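Local coordinates for protein glycine cleavage system transcriptional repressor, putative (Vibrio cholerae, PDB 1U8S) that probably acts as a transcriptional repressor of the glycine cleavage system, with two ACT domains that may sense a small regulatory ligand, at residues I59-V62 against E63-P67; Q157-E160 against E161-L165. All blocks are in the same frame, centred on the assembly; numbering follows the deposited sequence.

Contact 1 (59-67) and contact 2 (157-165) lie on different helices of one chain, 56-71 and 155-168, with centres about 46 Å apart and nearest atoms about 34 Å apart. Each helix is the second of its βαββαβ unit, the ACT fold, and packs on a four-stranded antiparallel sheet of strand order 2-3-1-4. Contact 1 belongs to the first unit and is complete before contact 2 begins in the second; they fall on opposite sides of the chain's centre. The two stretches therefore occupy equivalent places in a tandem repeat of ACT modules, and they do not touch. A glutamate on each helix reaches an arginine elsewhere in its own unit.

Contact 1: I59-V62 against E63-P67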
ATOM      1  N   ILE B  59      19.605  -8.755   7.822  1.00 52.71           N
ATOM      2  CA  ILE B  59      18.433  -8.085   8.347  1.00 50.88           C
ATOM      3  C   ILE B  59      18.901  -7.080   9.395  1.00 52.66           C
ATOM      4  O   ILE B  59      18.495  -5.917   9.375  1.00 53.78           O
ATOM      5  CB  ILE B  59      17.461  -9.089   8.995  1.00 49.09           C
ATOM      6  CG1 ILE B  59      16.848  -9.985   7.918  1.00 48.49           C
ATOM      7  CG2 ILE B  59      16.364  -8.344   9.741  1.00 47.89           C
ATOM      8  CD1 ILE B  59      15.856  -9.260   7.008  1.00 45.46           C
ATOM      9  N   THR B  60      19.765  -7.519  10.308  1.00 52.32           N
ATOM     10  CA  THR B  60      20.272  -6.618  11.332  1.00 53.00           C
ATOM     11  C   THR B  60      20.907  -5.413  10.645  1.00 53.76           C
ATOM     12  O   THR B  60      20.734  -4.271  11.081  1.00 53.33           O
ATOM     13  CB  THR B  60      21.321  -7.308  12.216  1.00 53.06           C
ATOM     14  OG1 THR B  60      20.754  -8.494  12.785  1.00 52.73           O
ATOM     15  CG2 THR B  60      21.766  -6.383  13.337  1.00 51.58           C
ATOM     16  N   ARG B  61      21.636  -5.676   9.561  1.00 55.25           N
ATOM     17  CA  ARG B  61      22.278  -4.606   8.804  1.00 56.58           C
ATOM     18  C   ARG B  61      21.234  -3.594   8.377  1.00 56.47           C
ATOM     19  O   ARG B  61      21.488  -2.394   8.385  1.00 57.14           O
ATOM     20  CB  ARG B  61      22.968  -5.155   7.560  1.00 57.61           C
ATOM     21  CG  ARG B  61      23.474  -4.069   6.618  1.00 60.32           C
ATOM     22  CD  ARG B  61      24.689  -3.341   7.181  1.00 64.32           C
ATOM     23  NE  ARG B  61      25.090  -2.208   6.343  1.00 66.84           N
ATOM     24  CZ  ARG B  61      26.290  -1.633   6.389  1.00 68.82           C
ATOM     25  NH1 ARG B  61      27.209  -2.089   7.233  1.00 70.42           N
ATOM     26  NH2 ARG B  61      26.576  -0.602   5.596  1.00 67.98           N
ATOM     27  N   VAL B  62      20.058  -4.091   8.001  1.00 56.80           N
ATOM     28  CA  VAL B  62      18.958  -3.235   7.573  1.00 56.81           C
ATOM     29  C   VAL B  62      18.305  -2.573   8.784  1.00 58.41           C
ATOM     30  O   VAL B  62      17.911  -1.407   8.726  1.00 59.51           O
ATOM     31  CB  VAL B  62      17.881  -4.038   6.805  1.00 55.44           C
ATOM     32  CG1 VAL B  62      16.741  -3.127   6.389  1.00 53.80           C
ATOM     33  CG2 VAL B  62      18.495  -4.691   5.593  1.00 53.97           C
ATOM     34  N   GLU B  63      18.194  -3.316   9.880  1.00 59.24           N
ATOM     35  CA  GLU B  63      17.582  -2.786  11.093  1.00 60.25           C
ATOM     36  C   GLU B  63      18.433  -1.672  11.692  1.00 60.30           C
ATOM     37  O   GLU B  63      17.923  -0.806  12.405  1.00 60.28           O
ATOM     38  CB  GLU B  63      17.392  -3.899  12.128  1.00 61.44           C
ATOM     39  CG  GLU B  63      16.508  -5.044  11.663  1.00 63.33           C
ATOM     40  CD  GLU B  63      16.373  -6.140  12.708  1.00 65.28           C
ATOM     41  OE1 GLU B  63      17.415  -6.676  13.149  1.00 67.23           O
ATOM     42  OE2 GLU B  63      15.225  -6.466  13.087  1.00 65.64           O
ATOM     43  N   THR B  64      19.729  -1.688  11.401  1.00 60.42           N
ATOM     44  CA  THR B  64      20.597  -0.654  11.934  1.00 60.61           C
ATOM     45  C   THR B  64      20.679   0.559  11.026  1.00 61.29           C
ATOM     46  O   THR B  64      20.370   1.673  11.448  1.00 62.87           O
ATOM     47  CB  THR B  64      22.025  -1.161  12.165  1.00 60.62           C
ATOM     48  OG1 THR B  64      22.003  -2.290  13.048  1.00 60.95           O
ATOM     49  CG2 THR B  64      22.871  -0.055  12.785  1.00 59.71           C
ATOM     50  N   THR B  65      21.084   0.342   9.778  1.00 60.79           N
ATOM     51  CA  THR B  65      21.241   1.436   8.817  1.00 59.84           C
ATOM     52  C   THR B  65      19.989   2.238   8.434  1.00 58.74           C
ATOM     53  O   THR B  65      20.079   3.445   8.203  1.00 57.64           O
ATOM     54  CB  THR B  65      21.897   0.922   7.525  1.00 60.32           C
ATOM     55  OG1 THR B  65      21.074  -0.092   6.938  1.00 60.68           O
ATOM     56  CG2 THR B  65      23.260   0.336   7.830  1.00 61.97           C
ATOM     57  N   LEU B  66      18.832   1.580   8.375  1.00 58.16           N
ATOM     58  CA  LEU B  66      17.582   2.239   7.994  1.00 56.59           C
ATOM     59  C   LEU B  66      17.216   3.472   8.823  1.00 55.63           C
ATOM     60  O   LEU B  66      16.866   4.511   8.274  1.00 55.42           O
ATOM     61  CB  LEU B  66      16.418   1.237   8.042  1.00 56.89           C
ATOM     62  CG  LEU B  66      15.093   1.645   7.378  1.00 57.00           C
ATOM     63  CD1 LEU B  66      15.304   1.781   5.879  1.00 55.29           C
ATOM     64  CD2 LEU B  66      14.021   0.602   7.661  1.00 57.13           C
ATOM     65  N   PRO B  67      17.285   3.376  10.156  1.00 55.42           N
ATOM     66  CA  PRO B  67      16.930   4.565  10.938  1.00 56.12           C
ATOM     67  C   PRO B  67      17.805   5.782  10.607  1.00 56.93           C
ATOM     68  O   PRO B  67      17.332   6.919  10.643  1.00 57.30           O
ATOM     69  CB  PRO B  67      17.108   4.093  12.383  1.00 55.52           C
ATOM     70  CG  PRO B  67      16.848   2.605  12.299  1.00 54.33           C
ATOM     71  CD  PRO B  67      17.583   2.232  11.034  1.00 54.88           C
TER
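I59 and E63 meet one turn apart on helix 56-71, the second helix of the first ACT unit (βαββαβ). CG2 of I59 lies 3.7 Å from CD of E63, and the two side chains cross obliquely. E63 has CG set beside its own backbone N (chi1 -60°) and then runs out extended, which carries the carboxylate back along the helix to lie between the I59 methyl CG2 and T60 CA. OE1 comes within 3.4 Å of T60 CA, but its salt bridge is to R81 of strand 76-82, so the helix is tied to its sheet. I59 rests on L7 and Q5 of strand 5-14, and L66 on I9 and M79, so I59 and L66 are buried against the sheet.

On the outer side two threonines fold their hydroxyls back onto the helix. T64 OG1 donates to T60 O at 3.1 Å from above the carbonyl plane, while T64 N donates to the same oxygen at 2.8 Å. T60 turns its own hydroxyl to P56 O.

R61 and T65 cross at about a right angle. The arginine chain bends at chi2 (72°) and passes its guanidinium over the T65 methyl: CG2 sits against one face, 3.5 Å from NE. With chi1 at 60°, the T65 hydroxyl lies between backbone N and carbonyl carbon and faces the preceding turn. R61 O thus accepts twice, from T65 N at 3.1 Å and from T65 OG1 at 2.8 Å, the two donors arriving from opposite faces of the carbonyl plane.

Contact 2: Q157-E160 against E161-L165; sequences QLQE and EFDAL
F162 N donates to L158 O at 2.9 Å on helix 155-168, the second helix of the second ACT domain (βαββαβ). D163 N to Q159 O and A164 N to E160 O repeat the bond, giving a regular stretch of α-helix.

Among the polar side chains, Q159 and D163 run alongside each other in the same direction, amide and carboxylate planes 30° apart. Side chain to side chain, the approach is aliphatic against oxygen, Q159 CG lying 3.8 Å from D163 OD2. OD2 is also 3.1 Å from the backbone Q159 O, two acceptors with no bond between them. The Q157 and E161 chains slant across one another, with Q157 CG 4.0 Å from E161 OE2. E161 has CG beside its backbone N (chi1 -50°), which sends the extended chain back along the helix toward Q157; its OE1 forms a salt bridge with R117.

F162 meets the preceding turn through carbonyl oxygens: CB is 3.4 Å from L158 O, and Q159 O lies at the ring edge, near its plane. CG anti to the backbone N (chi1 169°) turns the ring away from that turn. Its apolar packing is on V96 and V98 of strand 92-100, L175 of strand 172-179 and, with L158, F113 of helix 107-116.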
ATOM      1  N   GLN B 157     -21.466 -15.569  -6.158  1.00 49.76           N
ATOM      2  CA  GLN B 157     -21.906 -15.707  -4.780  1.00 49.30           C
ATOM      3  C   GLN B 157     -21.448 -14.532  -3.903  1.00 47.33           C
ATOM      4  O   GLN B 157     -22.180 -14.095  -3.013  1.00 46.45           O
ATOM      5  CB  GLN B 157     -21.381 -17.016  -4.201  1.00 50.20           C
ATOM      6  CG  GLN B 157     -21.860 -17.282  -2.802  1.00 52.07           C
ATOM      7  CD  GLN B 157     -21.300 -18.560  -2.247  1.00 53.92           C
ATOM      8  OE1 GLN B 157     -21.505 -19.633  -2.818  1.00 53.66           O
ATOM      9  NE2 GLN B 157     -20.584 -18.460  -1.124  1.00 53.30           N
ATOM     10  N   LEU B 158     -20.235 -14.037  -4.140  1.00 44.52           N
ATOM     11  CA  LEU B 158     -19.725 -12.910  -3.375  1.00 42.82           C
ATOM     12  C   LEU B 158     -20.596 -11.703  -3.692  1.00 43.20           C
ATOM     13  O   LEU B 158     -20.955 -10.922  -2.801  1.00 43.03           O
ATOM     14  CB  LEU B 158     -18.271 -12.614  -3.760  1.00 42.72           C
ATOM     15  CG  LEU B 158     -17.580 -11.397  -3.122  1.00 41.27           C
ATOM     16  CD1 LEU B 158     -17.524 -11.535  -1.610  1.00 39.59           C
ATOM     17  CD2 LEU B 158     -16.183 -11.276  -3.689  1.00 38.78           C
ATOM     18  N   GLN B 159     -20.954 -11.567  -4.964  1.00 41.37           N
ATOM     19  CA  GLN B 159     -21.771 -10.450  -5.392  1.00 41.36           C
ATOM     20  C   GLN B 159     -23.174 -10.490  -4.811  1.00 40.98           C
ATOM     21  O   GLN B 159     -23.758  -9.457  -4.501  1.00 40.58           O
ATOM     22  CB  GLN B 159     -21.838 -10.416  -6.904  1.00 43.18           C
ATOM     23  CG  GLN B 159     -22.742  -9.348  -7.459  1.00 47.64           C
ATOM     24  CD  GLN B 159     -22.447  -9.100  -8.910  1.00 51.70           C
ATOM     25  OE1 GLN B 159     -21.476  -8.421  -9.242  1.00 54.67           O
ATOM     26  NE2 GLN B 159     -23.262  -9.670  -9.794  1.00 54.66           N
ATOM     27  N   GLU B 160     -23.724 -11.684  -4.669  1.00 40.04           N
ATOM     28  CA  GLU B 160     -25.056 -11.807  -4.112  1.00 39.69           C
ATOM     29  C   GLU B 160     -25.029 -11.452  -2.632  1.00 37.33           C
ATOM     30  O   GLU B 160     -25.857 -10.684  -2.159  1.00 37.44           O
ATOM     31  CB  GLU B 160     -25.599 -13.224  -4.350  1.00 43.91           C
ATOM     32  CG  GLU B 160     -26.250 -13.378  -5.728  1.00 48.88           C
ATOM     33  CD  GLU B 160     -26.571 -14.817  -6.098  1.00 52.86           C
ATOM     34  OE1 GLU B 160     -27.378 -15.021  -7.034  1.00 53.52           O
ATOM     35  OE2 GLU B 160     -26.010 -15.744  -5.467  1.00 55.59           O
ATOM     36  N   GLU B 161     -24.065 -11.991  -1.901  1.00 35.58           N
ATOM     37  CA  GLU B 161     -23.959 -11.691  -0.480  1.00 35.32           C
ATOM     38  C   GLU B 161     -23.735 -10.192  -0.255  1.00 35.15           C
ATOM     39  O   GLU B 161     -24.248  -9.616   0.703  1.00 34.44           O
ATOM     40  CB  GLU B 161     -22.825 -12.512   0.133  1.00 36.42           C
ATOM     41  CG  GLU B 161     -22.928 -13.986  -0.231  1.00 39.73           C
ATOM     42  CD  GLU B 161     -21.970 -14.857   0.542  1.00 41.50           C
ATOM     43  OE1 GLU B 161     -20.812 -14.427   0.740  1.00 43.22           O
ATOM     44  OE2 GLU B 161     -22.371 -15.975   0.934  1.00 40.10           O
ATOM     45  N   PHE B 162     -22.979  -9.563  -1.150  1.00 35.90           N
ATOM     46  CA  PHE B 162     -22.706  -8.132  -1.059  1.00 34.37           C
ATOM     47  C   PHE B 162     -23.976  -7.324  -1.295  1.00 34.78           C
ATOM     48  O   PHE B 162     -24.156  -6.259  -0.697  1.00 33.18           O
ATOM     49  CB  PHE B 162     -21.660  -7.721  -2.094  1.00 35.32           C
ATOM     50  CG  PHE B 162     -21.508  -6.235  -2.237  1.00 35.59           C
ATOM     51  CD1 PHE B 162     -20.806  -5.497  -1.283  1.00 35.72           C
ATOM     52  CD2 PHE B 162     -22.114  -5.558  -3.298  1.00 34.49           C
ATOM     53  CE1 PHE B 162     -20.715  -4.101  -1.382  1.00 35.28           C
ATOM     54  CE2 PHE B 162     -22.032  -4.164  -3.409  1.00 33.54           C
ATOM     55  CZ  PHE B 162     -21.332  -3.435  -2.449  1.00 33.93           C
ATOM     56  N   ASP B 163     -24.838  -7.820  -2.191  1.00 36.18           N
ATOM     57  CA  ASP B 163     -26.106  -7.157  -2.500  1.00 37.49           C
ATOM     58  C   ASP B 163     -27.074  -7.295  -1.330  1.00 37.11           C
ATOM     59  O   ASP B 163     -27.807  -6.351  -1.005  1.00 37.14           O
ATOM     60  CB  ASP B 163     -26.748  -7.745  -3.761  1.00 40.59           C
ATOM     61  CG  ASP B 163     -26.012  -7.356  -5.032  1.00 44.16           C
ATOM     62  OD1 ASP B 163     -25.371  -6.278  -5.039  1.00 43.74           O
ATOM     63  OD2 ASP B 163     -26.090  -8.117  -6.028  1.00 45.98           O
ATOM     64  N   ALA B 164     -27.083  -8.477  -0.713  1.00 35.42           N
ATOM     65  CA  ALA B 164     -27.940  -8.739   0.447  1.00 35.23           C
ATOM     66  C   ALA B 164     -27.561  -7.786   1.582  1.00 35.67           C
ATOM     67  O   ALA B 164     -28.433  -7.172   2.200  1.00 38.14           O
ATOM     68  CB  ALA B 164     -27.774 -10.172   0.910  1.00 31.53           C
ATOM     69  N   LEU B 165     -26.263  -7.664   1.857  1.00 32.87           N
ATOM     70  CA  LEU B 165     -25.811  -6.776   2.911  1.00 31.58           C
ATOM     71  C   LEU B 165     -26.329  -5.371   2.597  1.00 32.87           C
ATOM     72  O   LEU B 165     -26.965  -4.726   3.447  1.00 30.67           O
ATOM     73  CB  LEU B 165     -24.288  -6.784   2.985  1.00 31.34           C
ATOM     74  CG  LEU B 165     -23.647  -5.927   4.082  1.00 33.73           C
ATOM     75  CD1 LEU B 165     -24.220  -6.298   5.446  1.00 32.24           C
ATOM     76  CD2 LEU B 165     -22.132  -6.135   4.059  1.00 32.33           C
TER